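Local coordinates for protein CDP-4-keto-6-deoxy-D-glucose-3-dehydrase (PDB 3BB8) that probably removes the 3-hydroxyl of CDP-4-keto-6-deoxy-D-glucose with pyridoxal 5'-phosphate as cofactor, a step in making deoxysugars for lipopolysaccharide, at residues L58-F67 and I291-L300; I240-D250 and K279-K290. The protein carries 1 engineered substitution. One frame throughout, in Å; residues are numbered along the deposited sequence.

Contact 1 of 2, residues L58-F67 and I291-L300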
loop_
_atom_site.group_PDB
_atom_site.type_symbol
_atom_site.label_atom_id
_atom_site.label_comp_id
_atom_site.label_asym_id
_atom_site.label_seq_id
_atom_site.Cartn_x
_atom_site.Cartn_y
_atom_site.Cartn_z
ATOM N N LEU A 58 -8.955 3.306 13.886
ATOM C CA LEU A 58 -7.763 3.003 13.089
ATOM C C LEU A 58 -7.961 2.754 11.587
ATOM O O LEU A 58 -7.351 3.446 10.764
ATOM C CB LEU A 58 -7.024 1.812 13.709
ATOM C CG LEU A 58 -6.819 1.890 15.229
ATOM C CD1 LEU A 58 -5.874 0.793 15.675
ATOM C CD2 LEU A 58 -6.252 3.242 15.614
ATOM N N THR A 59 -8.821 1.802 11.223
ATOM C CA THR A 59 -9.048 1.513 9.805
ATOM C C THR A 59 -9.879 2.662 9.250
ATOM O O THR A 59 -10.319 3.519 10.013
ATOM C CB THR A 59 -9.802 0.175 9.585
ATOM O OG1 THR A 59 -10.989 0.143 10.388
ATOM C CG2 THR A 59 -8.905 -1.002 9.941
ATOM N N THR A 60 -10.094 2.697 7.938
ATOM C CA THR A 60 -10.877 3.786 7.363
ATOM C C THR A 60 -12.294 3.836 7.931
ATOM O O THR A 60 -12.913 2.806 8.213
ATOM C CB THR A 60 -10.973 3.698 5.819
ATOM O OG1 THR A 60 -11.354 2.374 5.427
ATOM C CG2 THR A 60 -9.648 4.071 5.181
ATOM N N GLY A 61 -12.809 5.044 8.098
ATOM C CA GLY A 61 -14.150 5.177 8.624
ATOM C C GLY A 61 -14.695 6.577 8.487
ATOM O O GLY A 61 -14.811 7.111 7.383
ATOM N N ARG A 62 -15.033 7.157 9.629
ATOM C CA ARG A 62 -15.582 8.503 9.727
ATOM C C ARG A 62 -14.846 9.496 8.830
ATOM O O ARG A 62 -15.433 10.071 7.910
ATOM C CB ARG A 62 -15.518 8.925 11.197
ATOM C CG ARG A 62 -15.776 10.369 11.523
ATOM C CD ARG A 62 -15.445 10.580 13.002
ATOM N NE ARG A 62 -15.479 11.985 13.391
ATOM C CZ ARG A 62 -14.848 12.477 14.454
ATOM N NH1 ARG A 62 -14.130 11.675 15.236
ATOM N NH2 ARG A 62 -14.929 13.773 14.731
ATOM N N PHE A 63 -13.556 9.687 9.078
ATOM C CA PHE A 63 -12.781 10.623 8.273
ATOM C C PHE A 63 -12.596 10.213 6.814
ATOM O O PHE A 63 -12.708 11.057 5.913
ATOM C CB PHE A 63 -11.420 10.870 8.909
ATOM C CG PHE A 63 -11.496 11.572 10.224
ATOM C CD1 PHE A 63 -11.426 10.856 11.417
ATOM C CD2 PHE A 63 -11.650 12.956 10.275
ATOM C CE1 PHE A 63 -11.507 11.507 12.638
ATOM C CE2 PHE A 63 -11.733 13.616 11.488
ATOM C CZ PHE A 63 -11.661 12.894 12.675
ATOM N N ASN A 64 -12.320 8.931 6.569
ATOM C CA ASN A 64 -12.128 8.480 5.200
ATOM C C ASN A 64 -13.386 8.714 4.381
ATOM O O ASN A 64 -13.301 9.029 3.193
ATOM C CB ASN A 64 -11.754 6.998 5.144
ATOM C CG ASN A 64 -11.392 6.545 3.730
ATOM O OD1 ASN A 64 -10.362 6.948 3.185
ATOM N ND2 ASN A 64 -12.247 5.716 3.127
ATOM N N ASP A 65 -14.551 8.556 5.010
ATOM C CA ASP A 65 -15.822 8.774 4.312
ATOM C C ASP A 65 -15.938 10.242 3.944
ATOM O O ASP A 65 -16.295 10.586 2.816
ATOM C CB ASP A 65 -17.024 8.400 5.189
ATOM C CG ASP A 65 -17.121 6.914 5.451
ATOM O OD1 ASP A 65 -16.802 6.123 4.533
ATOM O OD2 ASP A 65 -17.531 6.536 6.572
ATOM N N ALA A 66 -15.642 11.103 4.910
ATOM C CA ALA A 66 -15.700 12.547 4.701
ATOM C C ALA A 66 -14.727 12.978 3.598
ATOM O O ALA A 66 -15.078 13.770 2.719
ATOM C CB ALA A 66 -15.374 13.277 6.007
ATOM N N PHE A 67 -13.509 12.442 3.642
ATOM C CA PHE A 67 -12.501 12.782 2.648
ATOM C C PHE A 67 -12.902 12.374 1.243
ATOM O O PHE A 67 -12.846 13.187 0.322
ATOM C CB PHE A 67 -11.145 12.144 2.991
ATOM C CG PHE A 67 -10.067 12.451 1.982
ATOM C CD1 PHE A 67 -9.887 11.639 0.862
ATOM C CD2 PHE A 67 -9.299 13.609 2.098
ATOM C CE1 PHE A 67 -8.968 11.976 -0.133
ATOM C CE2 PHE A 67 -8.376 13.955 1.106
ATOM C CZ PHE A 67 -8.213 13.137 -0.012
ATOM N N ILE A 291 -5.760 2.551 3.487
ATOM C CA ILE A 291 -5.060 3.384 4.452
ATOM C C ILE A 291 -5.820 3.453 5.766
ATOM O O ILE A 291 -6.826 2.759 5.954
ATOM C CB ILE A 291 -4.799 4.830 3.919
ATOM C CG1 ILE A 291 -6.066 5.694 3.996
ATOM C CG2 ILE A 291 -4.273 4.756 2.496
ATOM C CD1 ILE A 291 -7.127 5.344 3.004
ATOM N N THR A 292 -5.316 4.272 6.680
ATOM C CA THR A 292 -5.926 4.430 7.994
ATOM C C THR A 292 -6.770 5.700 8.043
ATOM O O THR A 292 -6.641 6.572 7.182
ATOM C CB THR A 292 -4.846 4.530 9.087
ATOM O OG1 THR A 292 -4.128 5.761 8.933
ATOM C CG2 THR A 292 -3.879 3.362 8.989
ATOM N N ASP A 293 -7.630 5.815 9.052
ATOM C CA ASP A 293 -8.460 7.008 9.149
ATOM C C ASP A 293 -7.555 8.164 9.581
ATOM O O ASP A 293 -7.868 9.327 9.323
ATOM C CB ASP A 293 -9.616 6.791 10.139
ATOM C CG ASP A 293 -10.935 7.408 9.652
ATOM O OD1 ASP A 293 -11.256 7.282 8.451
ATOM O OD2 ASP A 293 -11.663 8.008 10.473
ATOM N N MET A 294 -6.427 7.840 10.218
ATOM C CA MET A 294 -5.474 8.865 10.640
ATOM C C MET A 294 -5.040 9.650 9.406
ATOM O O MET A 294 -5.096 10.884 9.374
ATOM C CB MET A 294 -4.241 8.242 11.289
ATOM C CG MET A 294 -4.490 7.625 12.643
ATOM S SD MET A 294 -5.252 5.977 12.618
ATOM C CE MET A 294 -3.810 4.954 12.318
ATOM N N GLN A 295 -4.602 8.916 8.389
ATOM C CA GLN A 295 -4.192 9.523 7.136
ATOM C C GLN A 295 -5.389 10.261 6.552
ATOM O O GLN A 295 -5.270 11.397 6.092
ATOM C CB GLN A 295 -3.711 8.444 6.154
ATOM C CG GLN A 295 -2.370 7.817 6.513
ATOM C CD GLN A 295 -2.208 6.397 5.968
ATOM O OE1 GLN A 295 -2.610 5.420 6.605
ATOM N NE2 GLN A 295 -1.626 6.282 4.783
ATOM N N ALA A 296 -6.547 9.613 6.562
ATOM C CA ALA A 296 -7.757 10.235 6.030
ATOM C C ALA A 296 -8.009 11.606 6.672
ATOM O O ALA A 296 -8.398 12.554 5.993
ATOM C CB ALA A 296 -8.963 9.326 6.266
ATOM N N ALA A 297 -7.781 11.698 7.979
ATOM C CA ALA A 297 -7.990 12.938 8.722
ATOM C C ALA A 297 -7.118 14.064 8.178
ATOM O O ALA A 297 -7.620 15.138 7.821
ATOM C CB ALA A 297 -7.682 12.714 10.206
ATOM N N CYS A 298 -5.811 13.809 8.122
ATOM C CA CYS A 298 -4.859 14.791 7.628
ATOM C C CYS A 298 -5.329 15.278 6.271
ATOM O O CYS A 298 -5.385 16.475 6.019
ATOM C CB CYS A 298 -3.467 14.166 7.519
ATOM S SG CYS A 298 -2.116 15.340 7.222
ATOM N N GLY A 299 -5.692 14.344 5.405
ATOM C CA GLY A 299 -6.161 14.714 4.085
ATOM C C GLY A 299 -7.409 15.575 4.112
ATOM O O GLY A 299 -7.541 16.505 3.320
ATOM N N LEU A 300 -8.333 15.275 5.025
ATOM C CA LEU A 300 -9.577 16.046 5.116
ATOM C C LEU A 300 -9.286 17.509 5.439
ATOM O O LEU A 300 -9.804 18.403 4.776
ATOM C CB LEU A 300 -10.516 15.448 6.168
ATOM C CG LEU A 300 -11.904 16.095 6.252
ATOM C CD1 LEU A 300 -12.618 16.013 4.910
ATOM C CD2 LEU A 300 -12.708 15.397 7.324
#

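Contact 2 of 2, residues I240-D250 and K279-K290. With PLP (pyridoxal-5'-phosphate), chain E.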
loop_
_atom_site.group_PDB
_atom_site.type_symbol
_atom_site.label_atom_id
_atom_site.label_comp_id
_atom_site.label_asym_id
_atom_site.label_seq_id
_atom_site.Cartn_x
_atom_site.Cartn_y
_atom_site.Cartn_z
ATOM N N ILE A 240 -14.994 -2.624 -9.382
ATOM C CA ILE A 240 -13.840 -3.453 -9.708
ATOM C C ILE A 240 -12.636 -2.999 -8.867
ATOM O O ILE A 240 -11.996 -3.821 -8.210
ATOM C CB ILE A 240 -13.482 -3.363 -11.225
ATOM C CG1 ILE A 240 -14.412 -4.259 -12.053
ATOM C CG2 ILE A 240 -12.062 -3.851 -11.471
ATOM C CD1 ILE A 240 -15.876 -4.056 -11.803
ATOM N N ILE A 241 -12.355 -1.690 -8.883
ATOM C CA ILE A 241 -11.231 -1.091 -8.151
ATOM C C ILE A 241 -11.241 -1.489 -6.687
ATOM O O ILE A 241 -10.249 -2.010 -6.166
ATOM C CB ILE A 241 -11.280 0.471 -8.161
ATOM C CG1 ILE A 241 -11.526 0.994 -9.571
ATOM C CG2 ILE A 241 -9.966 1.053 -7.606
ATOM C CD1 ILE A 241 -10.425 0.729 -10.521
ATOM N N GLU A 242 -12.362 -1.201 -6.026
ATOM C CA GLU A 242 -12.546 -1.494 -4.604
ATOM C C GLU A 242 -12.249 -2.956 -4.271
ATOM O O GLU A 242 -11.650 -3.260 -3.236
ATOM C CB GLU A 242 -13.977 -1.138 -4.191
ATOM C CG GLU A 242 -14.242 -1.219 -2.688
ATOM C CD GLU A 242 -15.548 -0.540 -2.295
ATOM O OE1 GLU A 242 -16.592 -0.867 -2.903
ATOM O OE2 GLU A 242 -15.535 0.318 -1.382
ATOM N N SER A 243 -12.674 -3.855 -5.154
ATOM C CA SER A 243 -12.446 -5.282 -4.970
ATOM C C SER A 243 -10.942 -5.575 -4.983
ATOM O O SER A 243 -10.428 -6.293 -4.120
ATOM C CB SER A 243 -13.139 -6.067 -6.082
ATOM O OG SER A 243 -12.854 -7.451 -5.984
ATOM N N PHE A 244 -10.242 -5.018 -5.964
ATOM C CA PHE A 244 -8.799 -5.211 -6.071
ATOM C C PHE A 244 -8.084 -4.623 -4.848
ATOM O O PHE A 244 -7.117 -5.194 -4.339
ATOM C CB PHE A 244 -8.283 -4.553 -7.338
ATOM C CG PHE A 244 -8.391 -5.416 -8.560
ATOM C CD1 PHE A 244 -7.616 -6.566 -8.686
ATOM C CD2 PHE A 244 -9.236 -5.058 -9.611
ATOM C CE1 PHE A 244 -7.674 -7.351 -9.843
ATOM C CE2 PHE A 244 -9.301 -5.836 -10.774
ATOM C CZ PHE A 244 -8.517 -6.984 -10.888
ATOM N N ARG A 245 -8.577 -3.488 -4.369
ATOM C CA ARG A 245 -7.974 -2.858 -3.214
ATOM C C ARG A 245 -8.246 -3.680 -1.964
ATOM O O ARG A 245 -7.390 -3.811 -1.097
ATOM C CB ARG A 245 -8.517 -1.434 -3.009
ATOM C CG ARG A 245 -7.820 -0.707 -1.860
ATOM C CD ARG A 245 -8.571 0.545 -1.408
ATOM N NE ARG A 245 -9.871 0.242 -0.818
ATOM C CZ ARG A 245 -10.809 1.156 -0.558
ATOM N NH1 ARG A 245 -10.599 2.445 -0.831
ATOM N NH2 ARG A 245 -11.968 0.780 -0.036
ATOM N N ASP A 246 -9.444 -4.243 -1.883
ATOM C CA ASP A 246 -9.828 -5.019 -0.720
ATOM C C ASP A 246 -9.713 -6.550 -0.818
ATOM O O ASP A 246 -10.704 -7.266 -0.704
ATOM C CB ASP A 246 -11.250 -4.619 -0.302
ATOM C CG ASP A 246 -11.409 -3.110 -0.099
ATOM O OD1 ASP A 246 -10.398 -2.403 0.122
ATOM O OD2 ASP A 246 -12.557 -2.622 -0.144
ATOM N N TRP A 247 -8.488 -7.036 -1.005
ATOM C CA TRP A 247 -8.169 -8.462 -1.078
ATOM C C TRP A 247 -8.773 -9.186 -2.266
ATOM O O TRP A 247 -8.735 -10.419 -2.346
ATOM C CB TRP A 247 -8.587 -9.173 0.220
ATOM C CG TRP A 247 -7.987 -8.609 1.496
ATOM C CD1 TRP A 247 -6.700 -8.765 1.944
ATOM C CD2 TRP A 247 -8.655 -7.792 2.476
ATOM N NE1 TRP A 247 -6.531 -8.097 3.144
ATOM C CE2 TRP A 247 -7.711 -7.493 3.489
ATOM C CE3 TRP A 247 -9.957 -7.288 2.596
ATOM C CZ2 TRP A 247 -8.032 -6.708 4.610
ATOM C CZ3 TRP A 247 -10.282 -6.503 3.723
ATOM C CH2 TRP A 247 -9.317 -6.223 4.711
ATOM N N GLY A 248 -9.309 -8.420 -3.206
ATOM C CA GLY A 248 -9.932 -9.022 -4.368
ATOM C C GLY A 248 -11.255 -9.681 -4.015
ATOM O O GLY A 248 -11.754 -10.522 -4.765
ATOM N N ARG A 249 -11.820 -9.298 -2.875
ATOM C CA ARG A 249 -13.054 -9.906 -2.390
ATOM C C ARG A 249 -14.268 -9.359 -3.133
ATOM O O ARG A 249 -14.336 -8.170 -3.441
ATOM C CB ARG A 249 -13.210 -9.673 -0.885
ATOM C CG ARG A 249 -13.850 -8.342 -0.526
ATOM C CD ARG A 249 -14.097 -8.234 0.969
ATOM N NE ARG A 249 -14.313 -6.852 1.389
ATOM C CZ ARG A 249 -14.311 -6.447 2.655
ATOM N NH1 ARG A 249 -14.102 -7.319 3.632
ATOM N NH2 ARG A 249 -14.516 -5.170 2.945
ATOM N N ASP A 250 -15.225 -10.237 -3.420
ATOM C CA ASP A 250 -16.374 -9.877 -4.241
ATOM C C ASP A 250 -17.189 -8.764 -3.592
ATOM O O ASP A 250 -17.008 -8.455 -2.414
ATOM C CB ASP A 250 -17.259 -11.100 -4.489
ATOM C CG ASP A 250 -18.089 -10.972 -5.752
ATOM O OD1 ASP A 250 -18.745 -9.925 -5.929
ATOM O OD2 ASP A 250 -18.083 -11.919 -6.567
ATOM N N LYS A 279 -17.791 -12.507 2.673
ATOM C CA LYS A 279 -16.572 -11.832 3.117
ATOM C C LYS A 279 -15.321 -12.579 2.663
ATOM O O LYS A 279 -14.255 -11.981 2.504
ATOM C CB LYS A 279 -16.559 -11.722 4.644
ATOM C CG LYS A 279 -17.354 -10.549 5.211
ATOM C CD LYS A 279 -16.501 -9.281 5.273
ATOM C CE LYS A 279 -17.096 -8.258 6.239
ATOM N NZ LYS A 279 -16.098 -7.225 6.670
ATOM N N TYR A 280 -15.454 -13.886 2.461
ATOM C CA TYR A 280 -14.333 -14.710 2.030
ATOM C C TYR A 280 -14.531 -15.329 0.646
ATOM O O TYR A 280 -14.057 -16.435 0.378
ATOM C CB TYR A 280 -14.057 -15.817 3.055
ATOM C CG TYR A 280 -13.458 -15.353 4.375
ATOM C CD1 TYR A 280 -13.262 -16.259 5.422
ATOM C CD2 TYR A 280 -13.072 -14.025 4.576
ATOM C CE1 TYR A 280 -12.697 -15.862 6.633
ATOM C CE2 TYR A 280 -12.505 -13.615 5.789
ATOM C CZ TYR A 280 -12.319 -14.543 6.812
ATOM O OH TYR A 280 -11.743 -14.170 8.006
ATOM N N THR A 281 -15.248 -14.614 -0.220
ATOM C CA THR A 281 -15.476 -15.041 -1.598
ATOM C C THR A 281 -14.681 -14.034 -2.442
ATOM O O THR A 281 -14.921 -12.827 -2.389
ATOM C CB THR A 281 -16.964 -14.984 -1.958
ATOM O OG1 THR A 281 -17.683 -15.839 -1.066
ATOM C CG2 THR A 281 -17.192 -15.449 -3.401
ATOM N N TYR A 282 -13.731 -14.538 -3.218
ATOM C CA TYR A 282 -12.857 -13.670 -3.997
ATOM C C TYR A 282 -13.055 -13.684 -5.512
ATOM O O TYR A 282 -12.827 -14.690 -6.176
ATOM C CB TYR A 282 -11.419 -14.024 -3.622
ATOM C CG TYR A 282 -11.204 -13.922 -2.127
ATOM C CD1 TYR A 282 -10.976 -12.687 -1.525
ATOM C CD2 TYR A 282 -11.285 -15.055 -1.306
ATOM C CE1 TYR A 282 -10.833 -12.574 -0.138
ATOM C CE2 TYR A 282 -11.142 -14.954 0.074
ATOM C CZ TYR A 282 -10.914 -13.708 0.654
ATOM O OH TYR A 282 -10.756 -13.597 2.016
ATOM N N SER A 283 -13.453 -12.536 -6.041
ATOM C CA SER A 283 -13.714 -12.363 -7.468
ATOM C C SER A 283 -12.555 -11.794 -8.274
ATOM O O SER A 283 -12.632 -11.740 -9.500
ATOM C CB SER A 283 -14.905 -11.437 -7.649
ATOM O OG SER A 283 -14.649 -10.190 -7.018
ATOM N N HIS A 284 -11.493 -11.347 -7.607
ATOM C CA HIS A 284 -10.346 -10.787 -8.330
ATOM C C HIS A 284 -9.002 -11.110 -7.685
ATOM O O HIS A 284 -8.928 -11.427 -6.493
ATOM C CB HIS A 284 -10.467 -9.263 -8.440
ATOM C CG HIS A 284 -11.654 -8.794 -9.228
ATOM N ND1 HIS A 284 -11.744 -8.937 -10.595
ATOM C CD2 HIS A 284 -12.775 -8.136 -8.845
ATOM C CE1 HIS A 284 -12.865 -8.382 -11.021
ATOM N NE2 HIS A 284 -13.508 -7.891 -9.981
ATOM N N LEU A 285 -7.948 -11.037 -8.497
ATOM C CA LEU A 285 -6.574 -11.257 -8.054
ATOM C C LEU A 285 -6.236 -9.935 -7.357
ATOM O O LEU A 285 -5.681 -9.009 -7.966
ATOM C CB LEU A 285 -5.678 -11.467 -9.277
ATOM C CG LEU A 285 -4.217 -11.853 -9.070
ATOM C CD1 LEU A 285 -4.138 -13.173 -8.320
ATOM C CD2 LEU A 285 -3.531 -11.964 -10.434
ATOM N N GLY A 286 -6.581 -9.846 -6.079
ATOM C CA GLY A 286 -6.380 -8.610 -5.353
ATOM C C GLY A 286 -5.147 -8.401 -4.502
ATOM O O GLY A 286 -4.243 -9.238 -4.426
ATOM N N TYR A 287 -5.148 -7.233 -3.866
ATOM C CA TYR A 287 -4.093 -6.755 -2.978
ATOM C C TYR A 287 -4.807 -6.288 -1.726
ATOM O O TYR A 287 -5.970 -6.593 -1.511
ATOM C CB TYR A 287 -3.412 -5.508 -3.561
ATOM C CG TYR A 287 -2.782 -5.675 -4.915
ATOM C CD1 TYR A 287 -3.518 -5.473 -6.080
ATOM C CD2 TYR A 287 -1.446 -6.056 -5.030
ATOM C CE1 TYR A 287 -2.932 -5.651 -7.335
ATOM C CE2 TYR A 287 -0.858 -6.237 -6.261
ATOM C CZ TYR A 287 -1.601 -6.036 -7.412
ATOM O OH TYR A 287 -1.002 -6.241 -8.626
ATOM N N ASN A 288 -4.076 -5.563 -0.895
ATOM C CA ASN A 288 -4.632 -4.923 0.288
ATOM C C ASN A 288 -3.905 -3.595 0.296
ATOM O O ASN A 288 -2.899 -3.405 0.991
ATOM C CB ASN A 288 -4.338 -5.659 1.581
ATOM C CG ASN A 288 -4.931 -4.941 2.792
ATOM O OD1 ASN A 288 -4.778 -5.386 3.930
ATOM N ND2 ASN A 288 -5.605 -3.818 2.549
ATOM N N LEU A 289 -4.419 -2.681 -0.508
ATOM C CA LEU A 289 -3.964 -1.304 -0.515
ATOM C C LEU A 289 -4.877 -0.236 0.083
ATOM O O LEU A 289 -5.289 0.698 -0.610
ATOM C CB LEU A 289 -3.695 -1.022 -1.994
ATOM C CG LEU A 289 -2.708 -1.997 -2.656
ATOM C CD1 LEU A 289 -2.821 -1.911 -4.175
ATOM C CD2 LEU A 289 -1.294 -1.686 -2.201
ATOM N N LYS A 290 -5.199 -0.377 1.366
ATOM C CA LYS A 290 -6.042 0.612 2.050
ATOM C C LYS A 290 -5.214 1.421 3.048
ATOM O O LYS A 290 -4.098 1.028 3.410
ATOM C CB LYS A 290 -7.201 -0.056 2.802
ATOM C CG LYS A 290 -8.111 -0.906 1.938
ATOM C CD LYS A 290 -9.356 -1.366 2.696
ATOM C CE LYS A 290 -9.390 -2.883 2.888
ATOM N NZ LYS A 290 -8.290 -3.410 3.755
HETATM N N1 PLP E . -1.855 -13.870 4.904
HETATM C C2 PLP E . -2.629 -14.357 5.939
HETATM C C2A PLP E . -2.555 -15.858 6.237
HETATM C C3 PLP E . -3.452 -13.459 6.685
HETATM O O3 PLP E . -4.232 -13.886 7.703
HETATM C C4 PLP E . -3.469 -12.034 6.351
HETATM C C4A PLP E . -4.357 -11.097 7.212
HETATM C C5 PLP E . -2.658 -11.595 5.264
HETATM C C6 PLP E . -1.849 -12.563 4.554
HETATM C C5A PLP E . -2.524 -10.193 4.745
HETATM O O4P PLP E . -2.682 -9.221 5.680
HETATM P P PLP E . -3.526 -7.878 5.485
HETATM O O1P PLP E . -3.011 -6.907 6.501
HETATM O O2P PLP E . -5.081 -8.318 5.776
HETATM O O3P PLP E . -3.370 -7.356 4.036
#

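Contact 1 of 2, residues L58-F67 and I291-L300
The loop at L58-T60 runs beside I291-D293, and each segment then enters a helix. Helix segments 62-67 and 293-300 run roughly the same way, with axes 7.7 Å apart at closest approach and a crossing angle of 40°. At the loop end, D293 N donates to L58 O (2.9 Å).

The D293 carboxylate holds the start of the other helix. OD1 accepts from G61 N and from N64 N, each at 2.7 Å. These two N-H groups reach OD1 from opposite faces of the carboxylate plane. OD2 takes F63 N at 2.9 Å, on its syn side and near the plane. Three backbone N-H groups at a helix start thus fix the carboxylate's rotation, and they would be expected to stabilise its negative charge.

F63 is a knob among D293, A296, A297 and L300. Its CG lies anti to the carbonyl carbon (chi1 -66°), which sets one face of the ring against A297 CB, 4.1 Å from the centroid. D293 OD2 and L300 CD2 meet the ring edge. A66 CB touches the same L300 methyl at 3.7 Å. The F67 ring turns its edge to the backbone of G299 and L300. Near the loops, T60 CG2 rests on I291 CD1 (3.6 Å).

Helix 43-55 packs on F63, and N64 OD1 bonds to T82 OG1 of strand 79-83. T292 and Q295 form a capping box on helix 293-323. The arrangement is a helix pair in which F63 fits as a single knob into a hole on helix 293-300, and the D293 carboxylate caps the N-terminal amides of helix 62-75.

Contact 2 of 2, residues I240-D250 and K279-K290
F244 to D250 and T281 to L289 are laced together where helix 235-245 ends in a type I' turn, D246 to R249, within an aspartate aminotransferase fold.

Backbone bonds come first. Y287 N donates to F244 O (2.9 Å), and L289 N to R245 O. H284 N donates to G248 O, and D250 N to T281 O (2.8 Å). G248 and G286 pass with CA atoms 3.7 Å apart, where neither brings a side chain.

Aromatic contacts follow. The F244 and H284 rings make an offset stack, centroids 4.6 Å apart and planes at 29°. H284 CB also lies over the F244 face, and L285 O sits at the ring edge.

Charged groups cluster at the helix end. R245 NE bridges to D246 OD1 (2.9 Å), while R245 NH1 bonds to T82 O. The K290 chain bends at chi3 and chi4, passing D246 OD1 and bringing NZ over the W247 six-membered ring in a cation-pi contact.

The cofactor lies between subunits, with D194, S215 and S87 of the second subunit also hydrogen-bonded to it. W247 NE1 donates to PLP O2P at 3.0 Å.

Overall arrangement
Contact 2 runs directly into contact 1, since K290 is followed by I291. Their centres are about 20 Å apart, and the two touch only through this chain connection. Helix 235-245 leads through contact 2 to helix 293-323, whose first turns form contact 1. Strand 79-83 borders both: T82 hydrogen-bonds to N64 of contact 1 through OG1 and to R245 of contact 2 through its carbonyl O. Both contacts also meet the second subunit. Contact 2 reaches the cofactor directly, through W247. Contact 1 lies farther off, with the T59 side chain about 9 Å from a bound PLP and about 7 Å from the W247 side chain.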